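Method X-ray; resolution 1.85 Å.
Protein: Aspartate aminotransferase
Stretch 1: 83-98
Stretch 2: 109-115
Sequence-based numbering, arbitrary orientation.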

ATOM      1  N   TYR B  83       0.781  14.055  -5.197  1.00 13.60           N
ATOM      2  CA  TYR B  83       1.253  12.675  -5.356  1.00 12.91           C
ATOM      3  C   TYR B  83       2.780  12.614  -5.284  1.00 12.37           C
ATOM      4  O   TYR B  83       3.480  13.431  -5.890  1.00 12.39           O
ATOM      5  CB  TYR B  83       0.849  12.085  -6.705  1.00 13.22           C
ATOM      6  CG  TYR B  83      -0.618  11.712  -6.856  1.00 13.25           C
ATOM      7  CD1 TYR B  83      -1.186  10.708  -6.065  1.00 12.95           C
ATOM      8  CD2 TYR B  83      -1.401  12.311  -7.831  1.00 13.80           C
ATOM      9  CE1 TYR B  83      -2.517  10.346  -6.235  1.00 13.37           C
ATOM     10  CE2 TYR B  83      -2.728  11.967  -8.020  1.00 13.95           C
ATOM     11  CZ  TYR B  83      -3.287  10.977  -7.223  1.00 13.84           C
ATOM     12  OH  TYR B  83      -4.612  10.629  -7.424  1.00 14.30           O
ATOM     13  N   LEU B  84       3.291  11.598  -4.596  1.00 11.64           N
ATOM     14  CA  LEU B  84       4.689  11.251  -4.764  1.00 11.46           C
ATOM     15  C   LEU B  84       4.822  10.589  -6.162  1.00 11.47           C
ATOM     16  O   LEU B  84       3.857  10.086  -6.678  1.00 11.45           O
ATOM     17  CB  LEU B  84       5.113  10.249  -3.708  1.00 10.85           C
ATOM     18  CG  LEU B  84       5.222  10.732  -2.227  1.00 10.62           C
ATOM     19  CD1 LEU B  84       5.683   9.593  -1.336  1.00  9.85           C
ATOM     20  CD2 LEU B  84       6.165  11.911  -2.074  1.00 11.12           C
ATOM     21  N   PRO B  85       6.039  10.556  -6.745  1.00 11.59           N
ATOM     22  CA  PRO B  85       6.321   9.685  -7.866  1.00 11.71           C
ATOM     23  C   PRO B  85       5.928   8.244  -7.568  1.00 10.92           C
ATOM     24  O   PRO B  85       5.829   7.821  -6.405  1.00 10.15           O
ATOM     25  CB  PRO B  85       7.849   9.793  -8.024  1.00 11.86           C
ATOM     26  CG  PRO B  85       8.159  11.190  -7.532  1.00 12.27           C
ATOM     27  CD  PRO B  85       7.251  11.293  -6.328  1.00 12.15           C
ATOM     28  N   ILE B  86       5.715   7.454  -8.608  1.00 11.13           N
ATOM     29  CA  ILE B  86       5.335   6.058  -8.416  1.00 10.88           C
ATOM     30  C   ILE B  86       6.357   5.309  -7.510  1.00 10.92           C
ATOM     31  O   ILE B  86       6.001   4.519  -6.613  1.00 10.04           O
ATOM     32  CB  ILE B  86       5.167   5.366  -9.809  1.00 11.40           C
ATOM     33  CG1 ILE B  86       3.906   5.884 -10.543  1.00 11.59           C
ATOM     34  CG2 ILE B  86       5.095   3.842  -9.691  1.00 11.22           C
ATOM     35  CD1 ILE B  86       3.963   5.722 -12.069  1.00 11.79           C
ATOM     36  N   SER B  87       7.639   5.592  -7.722  1.00 11.16           N
ATOM     37  CA  SER B  87       8.679   4.961  -6.934  1.00 11.71           C
ATOM     38  C   SER B  87       8.708   5.477  -5.492  1.00 11.23           C
ATOM     39  O   SER B  87       9.327   4.871  -4.639  1.00 10.71           O
ATOM     40  CB  SER B  87      10.042   5.250  -7.536  1.00 12.60           C
ATOM     41  OG  SER B  87      10.167   4.751  -8.839  1.00 14.73           O
ATOM     42  N   GLY B  88       8.052   6.601  -5.228  1.00 11.47           N
ATOM     43  CA  GLY B  88       8.073   7.172  -3.877  1.00 11.20           C
ATOM     44  C   GLY B  88       9.011   8.354  -3.715  1.00 11.72           C
ATOM     45  O   GLY B  88       9.441   8.974  -4.697  1.00 10.90           O
ATOM     46  N   TYR B  89       9.278   8.688  -2.453  1.00 12.12           N
ATOM     47  CA  TYR B  89       9.952   9.928  -2.104  1.00 12.97           C
ATOM     48  C   TYR B  89      11.462   9.665  -2.138  1.00 13.61           C
ATOM     49  O   TYR B  89      12.002   8.991  -1.249  1.00 13.06           O
ATOM     50  CB  TYR B  89       9.504  10.426  -0.729  1.00 13.59           C
ATOM     51  CG  TYR B  89      10.061  11.789  -0.310  1.00 14.85           C
ATOM     52  CD1 TYR B  89       9.983  12.893  -1.163  1.00 15.45           C
ATOM     53  CD2 TYR B  89      10.685  11.958   0.923  1.00 15.44           C
ATOM     54  CE1 TYR B  89      10.504  14.122  -0.801  1.00 16.75           C
ATOM     55  CE2 TYR B  89      11.203  13.184   1.298  1.00 16.58           C
ATOM     56  CZ  TYR B  89      11.116  14.253   0.438  1.00 17.06           C
ATOM     57  OH  TYR B  89      11.620  15.487   0.810  1.00 19.24           O
ATOM     58  N   GLN B  90      12.137  10.218  -3.146  1.00 13.58           N
ATOM     59  CA  GLN B  90      13.542   9.855  -3.400  1.00 13.78           C
ATOM     60  C   GLN B  90      14.499  10.132  -2.224  1.00 14.09           C
ATOM     61  O   GLN B  90      15.367   9.310  -1.974  1.00 13.95           O
ATOM     62  CB  GLN B  90      14.090  10.499  -4.685  1.00 14.51           C
ATOM     63  CG  GLN B  90      15.273   9.746  -5.306  1.00 14.87           C
ATOM     64  CD  GLN B  90      15.005   8.282  -5.573  1.00 14.69           C
ATOM     65  OE1 GLN B  90      13.981   7.930  -6.148  1.00 16.76           O
ATOM     66  NE2 GLN B  90      15.913   7.422  -5.158  1.00 14.44           N
ATOM     67  N   PRO B  91      14.330  11.269  -1.507  1.00 13.97           N
ATOM     68  CA  PRO B  91      15.230  11.503  -0.385  1.00 14.13           C
ATOM     69  C   PRO B  91      15.108  10.413   0.701  1.00 13.32           C
ATOM     70  O   PRO B  91      16.138   9.935   1.267  1.00 13.48           O
ATOM     71  CB  PRO B  91      14.831  12.904   0.105  1.00 14.35           C
ATOM     72  CG  PRO B  91      14.345  13.594  -1.126  1.00 14.80           C
ATOM     73  CD  PRO B  91      13.594  12.503  -1.872  1.00 14.45           C
ATOM     74  N   PHE B  92      13.883   9.982   0.971  1.00 12.17           N
ATOM     75  CA  PHE B  92      13.675   8.871   1.891  1.00 11.74           C
ATOM     76  C   PHE B  92      14.398   7.640   1.362  1.00 11.54           C
ATOM     77  O   PHE B  92      15.176   6.985   2.075  1.00 11.20           O
ATOM     78  CB  PHE B  92      12.184   8.538   2.047  1.00 11.76           C
ATOM     79  CG  PHE B  92      11.936   7.190   2.657  1.00 11.51           C
ATOM     80  CD1 PHE B  92      12.294   6.960   3.972  1.00 11.61           C
ATOM     81  CD2 PHE B  92      11.385   6.174   1.936  1.00 11.57           C
ATOM     82  CE1 PHE B  92      12.115   5.721   4.533  1.00 11.56           C
ATOM     83  CE2 PHE B  92      11.186   4.921   2.495  1.00 11.71           C
ATOM     84  CZ  PHE B  92      11.545   4.703   3.801  1.00 11.44           C
ATOM     85  N   ILE B  93      14.151   7.314   0.110  1.00 11.87           N
ATOM     86  CA  ILE B  93      14.716   6.079  -0.451  1.00 11.93           C
ATOM     87  C   ILE B  93      16.250   6.061  -0.329  1.00 12.73           C
ATOM     88  O   ILE B  93      16.826   5.060   0.114  1.00 12.47           O
ATOM     89  CB  ILE B  93      14.326   5.892  -1.928  1.00 12.15           C
ATOM     90  CG1 ILE B  93      12.793   5.697  -2.101  1.00 11.68           C
ATOM     91  CG2 ILE B  93      15.122   4.722  -2.563  1.00 12.22           C
ATOM     92  CD1 ILE B  93      12.346   6.015  -3.514  1.00 11.92           C
ATOM     93  N   ASP B  94      16.875   7.152  -0.739  1.00 13.51           N
ATOM     94  CA  ASP B  94      18.352   7.286  -0.714  1.00 14.46           C
ATOM     95  C   ASP B  94      18.918   7.149   0.683  1.00 14.49           C
ATOM     96  O   ASP B  94      19.886   6.387   0.898  1.00 15.06           O
ATOM     97  CB  ASP B  94      18.805   8.599  -1.341  1.00 15.51           C
ATOM     98  CG  ASP B  94      18.502   8.659  -2.839  1.00 16.46           C
ATOM     99  OD1 ASP B  94      18.116   7.647  -3.428  1.00 17.05           O
ATOM    100  OD2 ASP B  94      18.615   9.744  -3.423  1.00 17.54           O
ATOM    101  N   GLU B  95      18.318   7.848   1.642  1.00 14.32           N
ATOM    102  CA  GLU B  95      18.780   7.754   3.029  1.00 13.99           C
ATOM    103  C   GLU B  95      18.530   6.377   3.623  1.00 13.71           C
ATOM    104  O   GLU B  95      19.374   5.862   4.415  1.00 13.16           O
ATOM    105  CB  GLU B  95      18.142   8.819   3.930  1.00 14.59           C
ATOM    106  CG  GLU B  95      18.512  10.268   3.658  1.00 15.73           C
ATOM    107  CD  GLU B  95      19.965  10.629   3.919  1.00 17.59           C
ATOM    108  OE1 GLU B  95      20.710   9.856   4.556  1.00 18.75           O
ATOM    109  OE2 GLU B  95      20.324  11.742   3.499  1.00 20.16           O
ATOM    110  N   ALA B  96      17.395   5.763   3.267  1.00 12.90           N
ATOM    111  CA  ALA B  96      17.020   4.487   3.816  1.00 12.72           C
ATOM    112  C   ALA B  96      18.014   3.423   3.357  1.00 13.36           C
ATOM    113  O   ALA B  96      18.483   2.636   4.160  1.00 13.91           O
ATOM    114  CB  ALA B  96      15.581   4.106   3.397  1.00 12.93           C
ATOM    115  N   VAL B  97      18.384   3.409   2.084  1.00 14.29           N
ATOM    116  CA  VAL B  97      19.273   2.339   1.615  1.00 15.47           C
ATOM    117  C   VAL B  97      20.683   2.532   2.191  1.00 17.19           C
ATOM    118  O   VAL B  97      21.409   1.534   2.402  1.00 18.51           O
ATOM    119  CB  VAL B  97      19.301   2.144   0.059  1.00 15.19           C
ATOM    120  CG1 VAL B  97      17.888   1.785  -0.476  1.00 14.79           C
ATOM    121  CG2 VAL B  97      19.908   3.321  -0.639  1.00 15.44           C
ATOM    122  N   LYS B  98      21.051   3.784   2.458  1.00 17.93           N
ATOM    123  CA  LYS B  98      22.318   4.098   3.116  1.00 20.09           C
ATOM    124  C   LYS B  98      22.464   3.438   4.464  1.00 19.11           C
ATOM    125  O   LYS B  98      23.561   3.029   4.826  1.00 18.61           O
ATOM    126  CB  LYS B  98      22.485   5.597   3.362  1.00 23.19           C
ATOM    127  CG  LYS B  98      23.225   6.317   2.273  1.00 26.29           C
ATOM    128  CD  LYS B  98      23.475   7.790   2.559  1.00 28.37           C
ATOM    129  CE  LYS B  98      23.384   8.553   1.240  1.00 31.01           C
ATOM    130  NZ  LYS B  98      23.874   9.966   1.265  1.00 33.92           N
ATOM    131  N   ASN B 109      25.411   1.441  -7.435  1.00 36.61           N
ATOM    132  CA  ASN B 109      25.088   0.200  -8.130  1.00 32.84           C
ATOM    133  C   ASN B 109      23.676  -0.329  -7.812  1.00 29.59           C
ATOM    134  O   ASN B 109      23.374  -1.471  -8.113  1.00 29.02           O
ATOM    135  CB  ASN B 109      26.134  -0.877  -7.783  1.00 34.83           C
ATOM    136  N   LEU B 110      22.791   0.475  -7.236  1.00 25.33           N
ATOM    137  CA  LEU B 110      21.526  -0.108  -6.775  1.00 23.55           C
ATOM    138  C   LEU B 110      20.283   0.588  -7.322  1.00 20.66           C
ATOM    139  O   LEU B 110      20.354   1.738  -7.746  1.00 19.88           O
ATOM    140  CB  LEU B 110      21.508  -0.213  -5.273  1.00 25.67           C
ATOM    141  CG  LEU B 110      21.350   0.999  -4.396  1.00 25.79           C
ATOM    142  CD1 LEU B 110      19.986   1.661  -4.567  1.00 26.09           C
ATOM    143  CD2 LEU B 110      21.550   0.555  -2.945  1.00 26.06           C
ATOM    144  N   VAL B 111      19.204  -0.176  -7.430  1.00 17.06           N
ATOM    145  CA  VAL B 111      17.900   0.315  -7.872  1.00 16.23           C
ATOM    146  C   VAL B 111      16.964   0.107  -6.696  1.00 14.46           C
ATOM    147  O   VAL B 111      16.944  -0.983  -6.076  1.00 13.35           O
ATOM    148  CB  VAL B 111      17.452  -0.303  -9.246  1.00 16.69           C
ATOM    149  CG1 VAL B 111      17.660  -1.796  -9.285  1.00 16.72           C
ATOM    150  CG2 VAL B 111      16.019   0.062  -9.646  1.00 16.92           C
ATOM    151  N   ALA B 112      16.213   1.151  -6.344  1.00 13.00           N
ATOM    152  CA  ALA B 112      15.381   1.084  -5.146  1.00 12.05           C
ATOM    153  C   ALA B 112      14.094   1.891  -5.307  1.00 11.68           C
ATOM    154  O   ALA B 112      14.098   2.923  -5.985  1.00 11.84           O
ATOM    155  CB  ALA B 112      16.168   1.616  -3.936  1.00 11.54           C
ATOM    156  N   VAL B 113      13.026   1.419  -4.676  1.00 10.82           N
ATOM    157  CA  VAL B 113      11.757   2.124  -4.602  1.00 10.50           C
ATOM    158  C   VAL B 113      11.266   2.099  -3.159  1.00 10.11           C
ATOM    159  O   VAL B 113      11.646   1.173  -2.360  1.00  9.82           O
ATOM    160  CB  VAL B 113      10.649   1.483  -5.504  1.00 10.56           C
ATOM    161  CG1 VAL B 113      10.972   1.613  -7.013  1.00 11.29           C
ATOM    162  CG2 VAL B 113      10.400   0.010  -5.164  1.00 10.28           C
ATOM    163  N   GLN B 114      10.423   3.088  -2.840  1.00  9.54           N
ATOM    164  CA  GLN B 114       9.652   3.090  -1.620  1.00  9.56           C
ATOM    165  C   GLN B 114       8.520   2.057  -1.728  1.00  9.26           C
ATOM    166  O   GLN B 114       7.909   1.878  -2.795  1.00  9.89           O
ATOM    167  CB  GLN B 114       9.111   4.524  -1.338  1.00  9.47           C
ATOM    168  CG  GLN B 114       8.244   4.635  -0.101  1.00  9.22           C
ATOM    169  CD  GLN B 114       7.735   6.009   0.135  1.00  9.55           C
ATOM    170  OE1 GLN B 114       8.317   6.959  -0.378  1.00  9.94           O
ATOM    171  NE2 GLN B 114       6.661   6.144   0.955  1.00  9.36           N
ATOM    172  N   THR B 115       8.235   1.383  -0.633  1.00  9.46           N
ATOM    173  CA  THR B 115       7.216   0.345  -0.580  1.00  9.53           C
ATOM    174  C   THR B 115       6.284   0.550   0.605  1.00  9.73           C
ATOM    175  O   THR B 115       6.556   1.352   1.485  1.00  9.80           O
ATOM    176  CB  THR B 115       7.868  -1.044  -0.414  1.00  9.29           C
ATOM    177  OG1 THR B 115       8.647  -1.045   0.821  1.00  9.31           O
ATOM    178  CG2 THR B 115       8.765  -1.379  -1.647  1.00  9.48           C
TER
HETATM  179  O   HOH W   1       5.793   2.685  -4.048  1.00 10.78           O

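The contact joins a loop and the helix that follows it to a single strand. Helix 90-98 passes over strand 110-115 at 114° between their N-to-C directions, with the axes 8.0 Å apart at closest approach. The loop before the helix comes closer still: the CA atoms of Ser87 and Val113 lie 4.8 Å apart, and those of Gly88 and Gln114 4.9 Å. Polar bonds fix the loop end, while apolar side chains pack the helix across the strand.

Two direct hydrogen bonds cross the interface, and both belong to Gln114. Its backbone N donates to Ser87 O at 2.8 Å, pairing main chain with main chain as a strand would with a neighbor. Its side chain, extended with chi1 and chi2 both t, reaches back so that OE1 accepts from Tyr89 N at 2.9 Å and a nearly straight 174°. Tyr89 is the N-cap residue, so one glutamine satisfies a backbone amide at the residue just before the helix. The far side of the amide is not wasted, since NE2 is bonded elsewhere in the structure. A water adds a third link, donating to Ile86 O at 3.2 Å and to Gln114 O at 2.6 Å, and so bridges two carbonyls that could not bond each other directly.

The loop is shaped for this grip. A type I turn from Pro85 to Gly88, closed by Gly88 N to Pro85 O at 2.8 Å, precedes the cap. Gly88 is required twice over: its phi/psi of 102/-165 would jam a CB against the preceding carbonyl oxygen, and an ideal CB would sit 2.3 Å from Gln114 CB. The bare backbone lets Gly88 CA come within 3.5 Å of Gln114 OE1.

The apolar packing follows the periodicities of both elements. Ile93 and Val97, one helical turn apart, point toward the strand; Leu110, Ala112 and Gln114, alternate strand residues, point back, while Val111 turns away. Small Ala112 receives both helix residues, with Ile93 CG2 3.6 Å and Val97 CG1 3.9 Å from its CB. Val97 also meets Leu110, CG2 to CD2 at 4.0 Å. Ile93 reaches the polar end too, its CD1 lying 3.6 Å from Gln114 N. Phe92 and Leu84 border the glutamine amide, Phe92 CD2 at 3.9 Å and Leu84 CD1 at 3.8 Å from Gln114 OE1, so this buried polar group is set among hydrocarbon with its hydrogen bonds already made.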